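Nuclear hormone receptor HR38 (Drosophila melanogaster, PDB 1PDU) is an orphan nuclear receptor that mediates an atypical ecdysteroid signalling pathway and probably regulates transcription, as other members of its family do. Local coordinates at residues 24-29 / 63-68; 51-56 / 228-233; 140-145 / 198-203. One frame throughout, in Å; residues are numbered along the deposited sequence.

Contact 1 (24-29 / 63-68); sequences VDTTPD and IKQFAE
Two torsions bring Thr-26 and Phe-66 together. On Thr-26, chi1 of 60° sets OG1 between the backbone N and the carbonyl carbon and leaves CG2 beside the backbone N; on Phe-66, chi1 of 161° puts CG anti to the backbone N, and the end of the ring leads away from segment 24-29, while CB meets the threonine most closely. The setting is the predominantly helical sandwich of the nuclear receptor ligand-binding domain, where the residue just after helix 15-25 rests against the C-terminal part of the long helix 45-67. The backbones come near: the CA atoms of Thr-26 and Phe-66 are 5.9 Å apart. Thr-26 accounts for more than half of the 146 Å² buried between the segments, which marks it as the residue that carries the contact.

Its two branches meet different partners. The methyl CG2 faces the helix backbone, 3.6 Å from Phe-66 N, and also packs on Gln-65 CB at 3.7 Å. Gln-65, extended beyond CG, runs past the threonine in the opposite sense, and its amide NE2 stays within 3.9 Å of the same methyl. The hydroxyl is polar but buried, and its main hydrogen bonds go back to the carbonyl oxygens of Ser-22 and His-23 in helix 15-25; a weak one comes from Arg-96 NH2 of helix 78-100. This folds the hydroxyl back on the helix end that Thr-26 terminates. Beyond the contact, the Phe-66 ring continues to Cys-153 of helix 146-157. Across the interface itself, Thr-26 OG1 lies 3.4 Å from Phe-66 CB and meets the ring only obliquely, 4.0 Å from CD2.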
ATOM      1  N   VAL A  24      12.022  -0.539   4.693  1.00 36.06           N
ATOM      2  CA  VAL A  24      13.127  -1.314   4.124  1.00 36.91           C
ATOM      3  C   VAL A  24      13.056  -2.801   4.503  1.00 38.31           C
ATOM      4  O   VAL A  24      13.168  -3.673   3.640  1.00 39.17           O
ATOM      5  CB  VAL A  24      14.517  -0.726   4.557  1.00 36.79           C
ATOM      6  CG1 VAL A  24      15.661  -1.596   4.034  1.00 35.78           C
ATOM      7  CG2 VAL A  24      14.668   0.685   4.025  1.00 34.42           C
ATOM      8  N   ASP A  25      12.846  -3.088   5.783  1.00 38.52           N
ATOM      9  CA  ASP A  25      12.763  -4.469   6.250  1.00 40.04           C
ATOM     10  C   ASP A  25      11.577  -5.251   5.662  1.00 40.28           C
ATOM     11  O   ASP A  25      11.585  -6.485   5.662  1.00 40.78           O
ATOM     12  CB  ASP A  25      12.688  -4.493   7.778  1.00 42.72           C
ATOM     13  CG  ASP A  25      13.924  -3.882   8.436  1.00 46.07           C
ATOM     14  OD1 ASP A  25      13.868  -3.598   9.656  1.00 48.52           O
ATOM     15  OD2 ASP A  25      14.952  -3.687   7.740  1.00 47.22           O
ATOM     16  N   THR A  26      10.562  -4.545   5.168  1.00 38.86           N
ATOM     17  CA  THR A  26       9.405  -5.213   4.585  1.00 37.93           C
ATOM     18  C   THR A  26       9.259  -4.992   3.078  1.00 38.45           C
ATOM     19  O   THR A  26       8.221  -5.293   2.505  1.00 39.69           O
ATOM     20  CB  THR A  26       8.092  -4.783   5.281  1.00 37.04           C
ATOM     21  OG1 THR A  26       7.903  -3.369   5.140  1.00 34.21           O
ATOM     22  CG2 THR A  26       8.129  -5.151   6.752  1.00 35.58           C
ATOM     23  N   THR A  27      10.295  -4.458   2.442  1.00 39.68           N
ATOM     24  CA  THR A  27      10.278  -4.225   1.000  1.00 41.31           C
ATOM     25  C   THR A  27      11.252  -5.223   0.384  1.00 43.14           C
ATOM     26  O   THR A  27      12.458  -5.158   0.626  1.00 43.65           O
ATOM     27  CB  THR A  27      10.728  -2.793   0.648  1.00 40.59           C
ATOM     28  OG1 THR A  27       9.819  -1.856   1.235  1.00 43.71           O
ATOM     29  CG2 THR A  27      10.730  -2.581  -0.861  1.00 41.18           C
ATOM     30  N   PRO A  28      10.743  -6.162  -0.425  1.00 44.41           N
ATOM     31  CA  PRO A  28      11.614  -7.162  -1.050  1.00 45.58           C
ATOM     32  C   PRO A  28      12.852  -6.528  -1.659  1.00 47.40           C
ATOM     33  O   PRO A  28      12.752  -5.513  -2.352  1.00 47.25           O
ATOM     34  CB  PRO A  28      10.725  -7.781  -2.124  1.00 45.04           C
ATOM     35  CG  PRO A  28       9.351  -7.597  -1.586  1.00 45.29           C
ATOM     36  CD  PRO A  28       9.389  -6.215  -1.002  1.00 44.15           C
ATOM     37  N   ASP A  29      14.019  -7.102  -1.385  1.00 49.40           N
ATOM     38  CA  ASP A  29      15.238  -6.582  -1.983  1.00 52.25           C
ATOM     39  C   ASP A  29      15.425  -7.351  -3.286  1.00 52.43           C
ATOM     40  O   ASP A  29      15.093  -8.531  -3.375  1.00 50.64           O
ATOM     41  CB  ASP A  29      16.449  -6.758  -1.053  1.00 55.38           C
ATOM     42  CG  ASP A  29      16.561  -8.163  -0.484  1.00 59.26           C
ATOM     43  OD1 ASP A  29      15.637  -8.582   0.259  1.00 61.38           O
ATOM     44  OD2 ASP A  29      17.574  -8.843  -0.777  1.00 59.75           O
ATOM     45  N   ILE A  63       2.716  -6.411   4.464  1.00 30.91           N
ATOM     46  CA  ILE A  63       2.369  -5.057   4.870  1.00 31.64           C
ATOM     47  C   ILE A  63       2.007  -5.078   6.361  1.00 32.83           C
ATOM     48  O   ILE A  63       2.199  -4.097   7.076  1.00 31.58           O
ATOM     49  CB  ILE A  63       1.194  -4.541   4.041  1.00 31.48           C
ATOM     50  CG1 ILE A  63       1.667  -4.291   2.608  1.00 30.50           C
ATOM     51  CG2 ILE A  63       0.602  -3.283   4.675  1.00 31.11           C
ATOM     52  CD1 ILE A  63       0.516  -4.177   1.628  1.00 30.21           C
ATOM     53  N   LYS A  64       1.499  -6.211   6.830  1.00 33.99           N
ATOM     54  CA  LYS A  64       1.139  -6.346   8.235  1.00 37.05           C
ATOM     55  C   LYS A  64       2.411  -6.204   9.086  1.00 36.91           C
ATOM     56  O   LYS A  64       2.382  -5.628  10.174  1.00 37.02           O
ATOM     57  CB  LYS A  64       0.468  -7.712   8.469  1.00 39.17           C
ATOM     58  CG  LYS A  64      -0.104  -7.936   9.871  1.00 41.42           C
ATOM     59  CD  LYS A  64      -1.193  -6.926  10.210  1.00 44.19           C
ATOM     60  CE  LYS A  64      -1.692  -7.113  11.635  1.00 45.37           C
ATOM     61  NZ  LYS A  64      -2.489  -5.937  12.125  1.00 46.89           N
ATOM     62  N   GLN A  65       3.525  -6.720   8.575  1.00 37.30           N
ATOM     63  CA  GLN A  65       4.802  -6.642   9.278  1.00 37.54           C
ATOM     64  C   GLN A  65       5.266  -5.198   9.414  1.00 37.02           C
ATOM     65  O   GLN A  65       5.839  -4.827  10.434  1.00 37.97           O
ATOM     66  CB  GLN A  65       5.875  -7.445   8.538  1.00 37.97           C
ATOM     67  CG  GLN A  65       5.711  -8.952   8.619  1.00 41.75           C
ATOM     68  CD  GLN A  65       6.710  -9.699   7.735  1.00 44.56           C
ATOM     69  OE1 GLN A  65       6.759 -10.928   7.743  1.00 45.84           O
ATOM     70  NE2 GLN A  65       7.506  -8.955   6.968  1.00 45.34           N
ATOM     71  N   PHE A  66       5.030  -4.390   8.383  1.00 35.17           N
ATOM     72  CA  PHE A  66       5.431  -2.988   8.411  1.00 33.84           C
ATOM     73  C   PHE A  66       4.612  -2.180   9.412  1.00 33.95           C
ATOM     74  O   PHE A  66       5.137  -1.316  10.113  1.00 33.25           O
ATOM     75  CB  PHE A  66       5.293  -2.378   7.017  1.00 33.21           C
ATOM     76  CG  PHE A  66       5.232  -0.881   7.011  1.00 32.56           C
ATOM     77  CD1 PHE A  66       4.007  -0.224   7.076  1.00 32.00           C
ATOM     78  CD2 PHE A  66       6.399  -0.123   6.943  1.00 32.17           C
ATOM     79  CE1 PHE A  66       3.945   1.164   7.071  1.00 33.63           C
ATOM     80  CE2 PHE A  66       6.351   1.268   6.937  1.00 32.17           C
ATOM     81  CZ  PHE A  66       5.120   1.916   7.000  1.00 33.03           C
ATOM     82  N   ALA A  67       3.321  -2.462   9.477  1.00 34.13           N
ATOM     83  CA  ALA A  67       2.455  -1.743  10.386  1.00 35.80           C
ATOM     84  C   ALA A  67       2.789  -2.040  11.850  1.00 37.68           C
ATOM     85  O   ALA A  67       2.780  -1.140  12.693  1.00 38.36           O
ATOM     86  CB  ALA A  67       1.003  -2.092  10.097  1.00 34.56           C
ATOM     87  N   GLU A  68       3.096  -3.297  12.145  1.00 38.81           N
ATOM     88  CA  GLU A  68       3.391  -3.698  13.511  1.00 40.44           C
ATOM     89  C   GLU A  68       4.704  -3.147  14.024  1.00 40.36           C
ATOM     90  O   GLU A  68       4.985  -3.216  15.217  1.00 40.59           O
ATOM     91  CB  GLU A  68       3.364  -5.227  13.632  1.00 42.37           C
ATOM     92  CG  GLU A  68       1.974  -5.819  13.372  1.00 45.08           C
ATOM     93  CD  GLU A  68       1.938  -7.334  13.453  1.00 46.89           C
ATOM     94  OE1 GLU A  68       2.935  -7.970  13.038  1.00 47.68           O
ATOM     95  OE2 GLU A  68       0.904  -7.882  13.909  1.00 47.15           O
TER

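Contact 2 (51-56 / 228-233)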
ATOM      1  N   GLN A  51      -4.438 -16.941  -8.270  1.00 38.77           N
ATOM      2  CA  GLN A  51      -3.154 -16.251  -8.205  1.00 37.72           C
ATOM      3  C   GLN A  51      -3.265 -14.832  -7.673  1.00 36.91           C
ATOM      4  O   GLN A  51      -2.413 -14.380  -6.903  1.00 36.40           O
ATOM      5  CB  GLN A  51      -2.518 -16.226  -9.594  1.00 39.50           C
ATOM      6  CG  GLN A  51      -1.447 -15.153  -9.784  1.00 43.28           C
ATOM      7  CD  GLN A  51      -0.764 -15.252 -11.138  1.00 43.96           C
ATOM      8  OE1 GLN A  51       0.129 -16.081 -11.342  1.00 43.59           O
ATOM      9  NE2 GLN A  51      -1.193 -14.415 -12.077  1.00 45.24           N
ATOM     10  N   PHE A  52      -4.314 -14.132  -8.093  1.00 35.52           N
ATOM     11  CA  PHE A  52      -4.546 -12.761  -7.664  1.00 33.22           C
ATOM     12  C   PHE A  52      -4.810 -12.714  -6.160  1.00 32.17           C
ATOM     13  O   PHE A  52      -4.225 -11.913  -5.439  1.00 31.41           O
ATOM     14  CB  PHE A  52      -5.736 -12.169  -8.429  1.00 32.92           C
ATOM     15  CG  PHE A  52      -6.151 -10.813  -7.942  1.00 31.52           C
ATOM     16  CD1 PHE A  52      -5.366  -9.695  -8.207  1.00 32.67           C
ATOM     17  CD2 PHE A  52      -7.277 -10.672  -7.148  1.00 30.64           C
ATOM     18  CE1 PHE A  52      -5.692  -8.443  -7.675  1.00 34.00           C
ATOM     19  CE2 PHE A  52      -7.619  -9.436  -6.607  1.00 32.70           C
ATOM     20  CZ  PHE A  52      -6.821  -8.313  -6.870  1.00 33.78           C
ATOM     21  N   TYR A  53      -5.693 -13.575  -5.680  1.00 32.37           N
ATOM     22  CA  TYR A  53      -5.992 -13.588  -4.259  1.00 32.28           C
ATOM     23  C   TYR A  53      -4.725 -13.852  -3.451  1.00 32.41           C
ATOM     24  O   TYR A  53      -4.436 -13.153  -2.477  1.00 30.75           O
ATOM     25  CB  TYR A  53      -7.053 -14.652  -3.940  1.00 31.24           C
ATOM     26  CG  TYR A  53      -8.464 -14.244  -4.314  1.00 31.96           C
ATOM     27  CD1 TYR A  53      -8.808 -12.896  -4.451  1.00 31.50           C
ATOM     28  CD2 TYR A  53      -9.461 -15.202  -4.521  1.00 31.44           C
ATOM     29  CE1 TYR A  53     -10.103 -12.508  -4.789  1.00 31.88           C
ATOM     30  CE2 TYR A  53     -10.769 -14.826  -4.857  1.00 31.89           C
ATOM     31  CZ  TYR A  53     -11.079 -13.473  -4.992  1.00 33.12           C
ATOM     32  OH  TYR A  53     -12.354 -13.074  -5.339  1.00 33.13           O
ATOM     33  N   GLN A  54      -3.980 -14.869  -3.877  1.00 32.90           N
ATOM     34  CA  GLN A  54      -2.742 -15.287  -3.232  1.00 33.89           C
ATOM     35  C   GLN A  54      -1.753 -14.133  -3.165  1.00 32.85           C
ATOM     36  O   GLN A  54      -1.169 -13.854  -2.122  1.00 32.04           O
ATOM     37  CB  GLN A  54      -2.121 -16.436  -4.026  1.00 36.68           C
ATOM     38  CG  GLN A  54      -0.987 -17.131  -3.308  1.00 41.97           C
ATOM     39  CD  GLN A  54      -1.440 -17.658  -1.965  1.00 45.78           C
ATOM     40  OE1 GLN A  54      -2.422 -18.414  -1.876  1.00 47.03           O
ATOM     41  NE2 GLN A  54      -0.737 -17.260  -0.905  1.00 46.59           N
ATOM     42  N   LEU A  55      -1.576 -13.485  -4.309  1.00 32.37           N
ATOM     43  CA  LEU A  55      -0.688 -12.348  -4.462  1.00 33.10           C
ATOM     44  C   LEU A  55      -1.099 -11.233  -3.508  1.00 31.78           C
ATOM     45  O   LEU A  55      -0.274 -10.674  -2.785  1.00 31.06           O
ATOM     46  CB  LEU A  55      -0.761 -11.855  -5.904  1.00 35.63           C
ATOM     47  CG  LEU A  55      -0.039 -10.563  -6.248  1.00 38.64           C
ATOM     48  CD1 LEU A  55       1.458 -10.758  -6.033  1.00 39.61           C
ATOM     49  CD2 LEU A  55      -0.334 -10.194  -7.695  1.00 39.62           C
ATOM     50  N   LEU A  56      -2.387 -10.924  -3.505  1.00 30.72           N
ATOM     51  CA  LEU A  56      -2.911  -9.882  -2.646  1.00 29.92           C
ATOM     52  C   LEU A  56      -2.781 -10.225  -1.152  1.00 29.42           C
ATOM     53  O   LEU A  56      -2.230  -9.434  -0.381  1.00 27.72           O
ATOM     54  CB  LEU A  56      -4.370  -9.608  -3.019  1.00 31.38           C
ATOM     55  CG  LEU A  56      -5.096  -8.398  -2.427  1.00 34.35           C
ATOM     56  CD1 LEU A  56      -4.145  -7.218  -2.234  1.00 34.13           C
ATOM     57  CD2 LEU A  56      -6.240  -8.018  -3.363  1.00 34.99           C
ATOM     58  N   VAL A 228     -13.376 -19.141  -7.343  1.00 37.84           N
ATOM     59  CA  VAL A 228     -12.670 -19.693  -6.191  1.00 37.77           C
ATOM     60  C   VAL A 228     -13.120 -18.861  -5.003  1.00 37.41           C
ATOM     61  O   VAL A 228     -13.468 -17.695  -5.158  1.00 38.36           O
ATOM     62  CB  VAL A 228     -11.125 -19.581  -6.329  1.00 38.32           C
ATOM     63  CG1 VAL A 228     -10.635 -20.418  -7.494  1.00 38.47           C
ATOM     64  CG2 VAL A 228     -10.727 -18.146  -6.535  1.00 39.02           C
ATOM     65  N   PRO A 229     -13.126 -19.441  -3.798  1.00 36.88           N
ATOM     66  CA  PRO A 229     -13.560 -18.660  -2.640  1.00 37.73           C
ATOM     67  C   PRO A 229     -12.623 -17.499  -2.294  1.00 38.17           C
ATOM     68  O   PRO A 229     -11.422 -17.562  -2.523  1.00 37.26           O
ATOM     69  CB  PRO A 229     -13.627 -19.711  -1.533  1.00 37.78           C
ATOM     70  CG  PRO A 229     -12.507 -20.628  -1.893  1.00 36.32           C
ATOM     71  CD  PRO A 229     -12.680 -20.785  -3.389  1.00 36.41           C
ATOM     72  N   ALA A 230     -13.184 -16.439  -1.734  1.00 39.78           N
ATOM     73  CA  ALA A 230     -12.386 -15.284  -1.355  1.00 41.59           C
ATOM     74  C   ALA A 230     -11.837 -15.472   0.050  1.00 42.25           C
ATOM     75  O   ALA A 230     -12.574 -15.846   0.966  1.00 42.56           O
ATOM     76  CB  ALA A 230     -13.234 -14.020  -1.413  1.00 41.75           C
ATOM     77  N   PRO A 231     -10.528 -15.215   0.238  1.00 42.90           N
ATOM     78  CA  PRO A 231      -9.875 -15.354   1.546  1.00 43.60           C
ATOM     79  C   PRO A 231     -10.466 -14.341   2.528  1.00 44.96           C
ATOM     80  O   PRO A 231     -11.005 -13.311   2.115  1.00 45.01           O
ATOM     81  CB  PRO A 231      -8.405 -15.050   1.242  1.00 43.77           C
ATOM     82  CG  PRO A 231      -8.283 -15.281  -0.243  1.00 43.46           C
ATOM     83  CD  PRO A 231      -9.570 -14.755  -0.782  1.00 41.90           C
ATOM     84  N   ALA A 232     -10.361 -14.625   3.821  1.00 46.30           N
ATOM     85  CA  ALA A 232     -10.897 -13.717   4.837  1.00 47.50           C
ATOM     86  C   ALA A 232     -10.281 -12.324   4.689  1.00 48.06           C
ATOM     87  O   ALA A 232     -10.971 -11.303   4.775  1.00 47.65           O
ATOM     88  CB  ALA A 232     -10.611 -14.269   6.227  1.00 47.43           C
ATOM     89  N   LEU A 233      -8.974 -12.297   4.465  1.00 48.84           N
ATOM     90  CA  LEU A 233      -8.242 -11.052   4.301  1.00 50.61           C
ATOM     91  C   LEU A 233      -8.902 -10.191   3.222  1.00 51.06           C
ATOM     92  O   LEU A 233      -9.025  -8.972   3.373  1.00 51.44           O
ATOM     93  CB  LEU A 233      -6.790 -11.359   3.930  1.00 51.80           C
ATOM     94  CG  LEU A 233      -5.741 -10.272   4.158  1.00 52.92           C
ATOM     95  CD1 LEU A 233      -5.821  -9.776   5.591  1.00 54.60           C
ATOM     96  CD2 LEU A 233      -4.354 -10.836   3.885  1.00 54.27           C
TER
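On the 51-56 side Tyr-53 carries nearly all of the contact, and its ring is approached by four consecutive residues, Val-228 to Pro-231. The CH-pi interaction comes from Pro-231: CD sits over one face, 4.0 Å from the ring centroid and 23° off the normal. It is displaced toward the rim, so its closest ring atom is CG, at 3.7 Å. The two side chains cross at about a right angle, and the proline CG reaches back to Tyr-53 CB at 3.9 Å.

Apolar packing takes over farther along the ring. Val-228 CG2 lies 3.7 Å from Tyr-53 CE2, arriving obliquely, while Ala-230 CB touches the outer end of the ring, 4.2 Å from CZ. The tyrosine is directed to this strip by chi1 of -77°, which puts CG beside the backbone N and opposite the carbonyl carbon.

In the ligand-binding domain fold, this strip is the link that follows helix 204-225 and leads into the short helix 232-236, which by its C-terminal place in the fold probably corresponds to the AF-2 helix (helix 12). Pro-231 holds the N-cap position, so the residue lying over the Tyr-53 face immediately precedes that helix. Ile-234 within it and Leu-222 of helix 204-225 also touch the tyrosine.

Polar groups meet the ring without bonding to it. Pro-229 O stands obliquely, 3.7 Å from CE2, and Val-228 O lies at the ring edge, in plane. The hydroxyl Tyr-53 OH is buried here with no partner in the model; Ala-230 CB is 4.1 Å from it.

Contact 3 (140-145 / 198-203)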
ATOM      1  N   HIS A 140       6.012   9.595  -8.738  1.00 42.13           N
ATOM      2  CA  HIS A 140       7.359   9.857  -9.199  1.00 44.73           C
ATOM      3  C   HIS A 140       7.577  11.250  -9.787  1.00 45.81           C
ATOM      4  O   HIS A 140       8.699  11.757  -9.773  1.00 46.16           O
ATOM      5  CB  HIS A 140       7.755   8.763 -10.183  1.00 45.85           C
ATOM      6  CG  HIS A 140       7.673   7.389  -9.591  1.00 49.23           C
ATOM      7  ND1 HIS A 140       8.355   7.037  -8.442  1.00 49.14           N
ATOM      8  CD2 HIS A 140       6.948   6.301  -9.945  1.00 49.22           C
ATOM      9  CE1 HIS A 140       8.050   5.794  -8.116  1.00 50.44           C
ATOM     10  NE2 HIS A 140       7.197   5.325  -9.012  1.00 50.34           N
ATOM     11  N   ASN A 141       6.515  11.872 -10.296  1.00 46.62           N
ATOM     12  CA  ASN A 141       6.640  13.218 -10.839  1.00 47.26           C
ATOM     13  C   ASN A 141       6.915  14.157  -9.686  1.00 46.67           C
ATOM     14  O   ASN A 141       7.704  15.093  -9.808  1.00 48.09           O
ATOM     15  CB  ASN A 141       5.358  13.653 -11.561  1.00 48.43           C
ATOM     16  CG  ASN A 141       5.256  13.071 -12.957  1.00 51.25           C
ATOM     17  OD1 ASN A 141       6.225  13.094 -13.727  1.00 51.88           O
ATOM     18  ND2 ASN A 141       4.080  12.553 -13.299  1.00 52.31           N
ATOM     19  N   LEU A 142       6.257  13.895  -8.565  1.00 45.24           N
ATOM     20  CA  LEU A 142       6.424  14.694  -7.368  1.00 44.98           C
ATOM     21  C   LEU A 142       7.763  14.379  -6.703  1.00 45.96           C
ATOM     22  O   LEU A 142       8.304  15.195  -5.953  1.00 46.96           O
ATOM     23  CB  LEU A 142       5.294  14.396  -6.389  1.00 44.56           C
ATOM     24  CG  LEU A 142       5.419  15.053  -5.018  1.00 45.36           C
ATOM     25  CD1 LEU A 142       5.468  16.557  -5.198  1.00 45.74           C
ATOM     26  CD2 LEU A 142       4.247  14.656  -4.133  1.00 45.87           C
ATOM     27  N   GLU A 143       8.298  13.195  -6.992  1.00 45.75           N
ATOM     28  CA  GLU A 143       9.560  12.749  -6.408  1.00 46.44           C
ATOM     29  C   GLU A 143       9.442  12.684  -4.889  1.00 45.02           C
ATOM     30  O   GLU A 143       9.482  13.708  -4.197  1.00 43.80           O
ATOM     31  CB  GLU A 143      10.707  13.680  -6.806  1.00 49.02           C
ATOM     32  CG  GLU A 143      11.096  13.580  -8.273  1.00 53.81           C
ATOM     33  CD  GLU A 143      12.162  14.597  -8.673  1.00 57.20           C
ATOM     34  OE1 GLU A 143      12.663  14.517  -9.819  1.00 58.54           O
ATOM     35  OE2 GLU A 143      12.493  15.478  -7.844  1.00 59.27           O
ATOM     36  N   ILE A 144       9.287  11.461  -4.389  1.00 42.48           N
ATOM     37  CA  ILE A 144       9.151  11.209  -2.965  1.00 39.92           C
ATOM     38  C   ILE A 144      10.298  10.305  -2.516  1.00 38.12           C
ATOM     39  O   ILE A 144      10.450   9.194  -3.025  1.00 36.13           O
ATOM     40  CB  ILE A 144       7.790  10.522  -2.670  1.00 40.41           C
ATOM     41  CG1 ILE A 144       6.644  11.431  -3.139  1.00 40.47           C
ATOM     42  CG2 ILE A 144       7.662  10.205  -1.181  1.00 39.52           C
ATOM     43  CD1 ILE A 144       5.273  10.779  -3.116  1.00 39.90           C
ATOM     44  N   ASP A 145      11.119  10.787  -1.582  1.00 36.69           N
ATOM     45  CA  ASP A 145      12.229   9.971  -1.091  1.00 35.68           C
ATOM     46  C   ASP A 145      11.697   8.887  -0.147  1.00 34.08           C
ATOM     47  O   ASP A 145      10.537   8.937   0.284  1.00 32.77           O
ATOM     48  CB  ASP A 145      13.297  10.833  -0.389  1.00 36.82           C
ATOM     49  CG  ASP A 145      12.727  11.711   0.717  1.00 39.61           C
ATOM     50  OD1 ASP A 145      11.784  11.288   1.425  1.00 39.90           O
ATOM     51  OD2 ASP A 145      13.247  12.831   0.891  1.00 41.30           O
ATOM     52  N   PHE A 198       5.070  19.809   0.512  1.00 49.95           N
ATOM     53  CA  PHE A 198       4.376  19.134   1.591  1.00 49.15           C
ATOM     54  C   PHE A 198       2.903  18.896   1.273  1.00 49.75           C
ATOM     55  O   PHE A 198       2.428  17.761   1.349  1.00 50.81           O
ATOM     56  CB  PHE A 198       4.491  19.936   2.882  1.00 47.44           C
ATOM     57  CG  PHE A 198       3.951  19.218   4.073  1.00 46.89           C
ATOM     58  CD1 PHE A 198       4.607  18.106   4.576  1.00 45.58           C
ATOM     59  CD2 PHE A 198       2.767  19.625   4.669  1.00 47.04           C
ATOM     60  CE1 PHE A 198       4.095  17.409   5.653  1.00 46.27           C
ATOM     61  CE2 PHE A 198       2.244  18.933   5.751  1.00 46.84           C
ATOM     62  CZ  PHE A 198       2.910  17.821   6.244  1.00 46.35           C
ATOM     63  N   SER A 199       2.184  19.963   0.916  1.00 49.06           N
ATOM     64  CA  SER A 199       0.758  19.870   0.598  1.00 47.40           C
ATOM     65  C   SER A 199       0.498  18.915  -0.553  1.00 46.86           C
ATOM     66  O   SER A 199      -0.481  18.171  -0.541  1.00 46.76           O
ATOM     67  CB  SER A 199       0.198  21.249   0.258  1.00 46.80           C
ATOM     68  N   ARG A 200       1.371  18.947  -1.554  1.00 46.23           N
ATOM     69  CA  ARG A 200       1.233  18.080  -2.710  1.00 46.03           C
ATOM     70  C   ARG A 200       1.453  16.627  -2.299  1.00 46.30           C
ATOM     71  O   ARG A 200       0.877  15.706  -2.882  1.00 46.26           O
ATOM     72  CB  ARG A 200       2.239  18.491  -3.784  1.00 47.44           C
ATOM     73  CG  ARG A 200       1.909  19.831  -4.429  1.00 49.31           C
ATOM     74  CD  ARG A 200       3.055  20.365  -5.263  1.00 49.00           C
ATOM     75  NE  ARG A 200       3.396  19.487  -6.377  1.00 50.71           N
ATOM     76  CZ  ARG A 200       4.425  19.694  -7.194  1.00 51.96           C
ATOM     77  NH1 ARG A 200       5.211  20.751  -7.014  1.00 53.41           N
ATOM     78  NH2 ARG A 200       4.670  18.850  -8.190  1.00 52.29           N
ATOM     79  N   LEU A 201       2.281  16.436  -1.278  1.00 45.68           N
ATOM     80  CA  LEU A 201       2.584  15.110  -0.773  1.00 45.16           C
ATOM     81  C   LEU A 201       1.334  14.496  -0.157  1.00 45.06           C
ATOM     82  O   LEU A 201       0.854  13.462  -0.613  1.00 44.90           O
ATOM     83  CB  LEU A 201       3.698  15.190   0.274  1.00 45.42           C
ATOM     84  CG  LEU A 201       4.404  13.888   0.661  1.00 45.12           C
ATOM     85  CD1 LEU A 201       4.932  13.192  -0.586  1.00 44.54           C
ATOM     86  CD2 LEU A 201       5.546  14.205   1.616  1.00 45.37           C
ATOM     87  N   LEU A 202       0.807  15.141   0.877  1.00 44.74           N
ATOM     88  CA  LEU A 202      -0.389  14.650   1.550  1.00 44.73           C
ATOM     89  C   LEU A 202      -1.576  14.536   0.597  1.00 44.85           C
ATOM     90  O   LEU A 202      -2.465  13.697   0.792  1.00 44.78           O
ATOM     91  CB  LEU A 202      -0.749  15.573   2.711  1.00 44.26           C
ATOM     92  CG  LEU A 202       0.319  15.664   3.803  1.00 45.55           C
ATOM     93  CD1 LEU A 202      -0.205  16.527   4.950  1.00 46.10           C
ATOM     94  CD2 LEU A 202       0.662  14.273   4.308  1.00 44.12           C
ATOM     95  N   GLY A 203      -1.576  15.380  -0.433  1.00 44.57           N
ATOM     96  CA  GLY A 203      -2.650  15.381  -1.414  1.00 43.64           C
ATOM     97  C   GLY A 203      -2.704  14.100  -2.217  1.00 44.00           C
ATOM     98  O   GLY A 203      -3.628  13.884  -3.004  1.00 45.11           O
TER
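Leu-142 reaches across to Arg-200 and Leu-201 with both of its methyls. With chi1 at 174° its CG lies opposite the backbone N, and the branches spread over two neighbouring residues of the other helix. CD1 settles over one face of the Arg-200 guanidinium, 3.5 Å above the plane and toward the rim; NE, at 3.8 Å, is its nearest atom. The arginine has CG beside the backbone N, its chain bends at chi3 (62°), and the guanidinium lies with one face on the leucine methyl. The other methyl, CD2, is aimed at the helix backbone: it lies 3.7 Å from Arg-200 O and 3.8 Å from Leu-201 CA.

In the helical sandwich of the nuclear receptor ligand-binding domain, this packing joins the C-terminal end of helix 128-142, and the turn after it, to the short helix 197-202. Glu-143, with positive phi, breaks the first helix and brings Ile-144 round to the same side as Leu-142.

The CB of Leu-201 does not point straight at the other segment, yet chi1 of -165° carries its end nearer, and CD1 meets the extended arm of Ile-144, 3.5 Å from both CG1 and CD1. The two side chains pass at a slant. Leu-152 of helix 146-157 touches both, while Tyr-197 packs on Leu-142 and Ile-144.

In the fold
Contacts 1 and 2 share helix 45-67: the first uses its C-terminal end, the second lies more than three turns nearer its start, with centres 20 Å apart and nearest atoms about 6 Å apart. Along the chain their segments alternate, 24-29, 51-56, 63-68, then 228-233, so this one helix is packed against both Thr-26, just after helix 15-25, and the approach to helix 232-236. Contact 3 falls between 63-68 and 228-233 in sequence. Its centre lies 21 Å from that of contact 1 and 31 Å from that of contact 2. Helix 45-67 thus ties the N-terminal and C-terminal parts of the domain together, while contact 3 joins other helices across the chain's centre from contact 2.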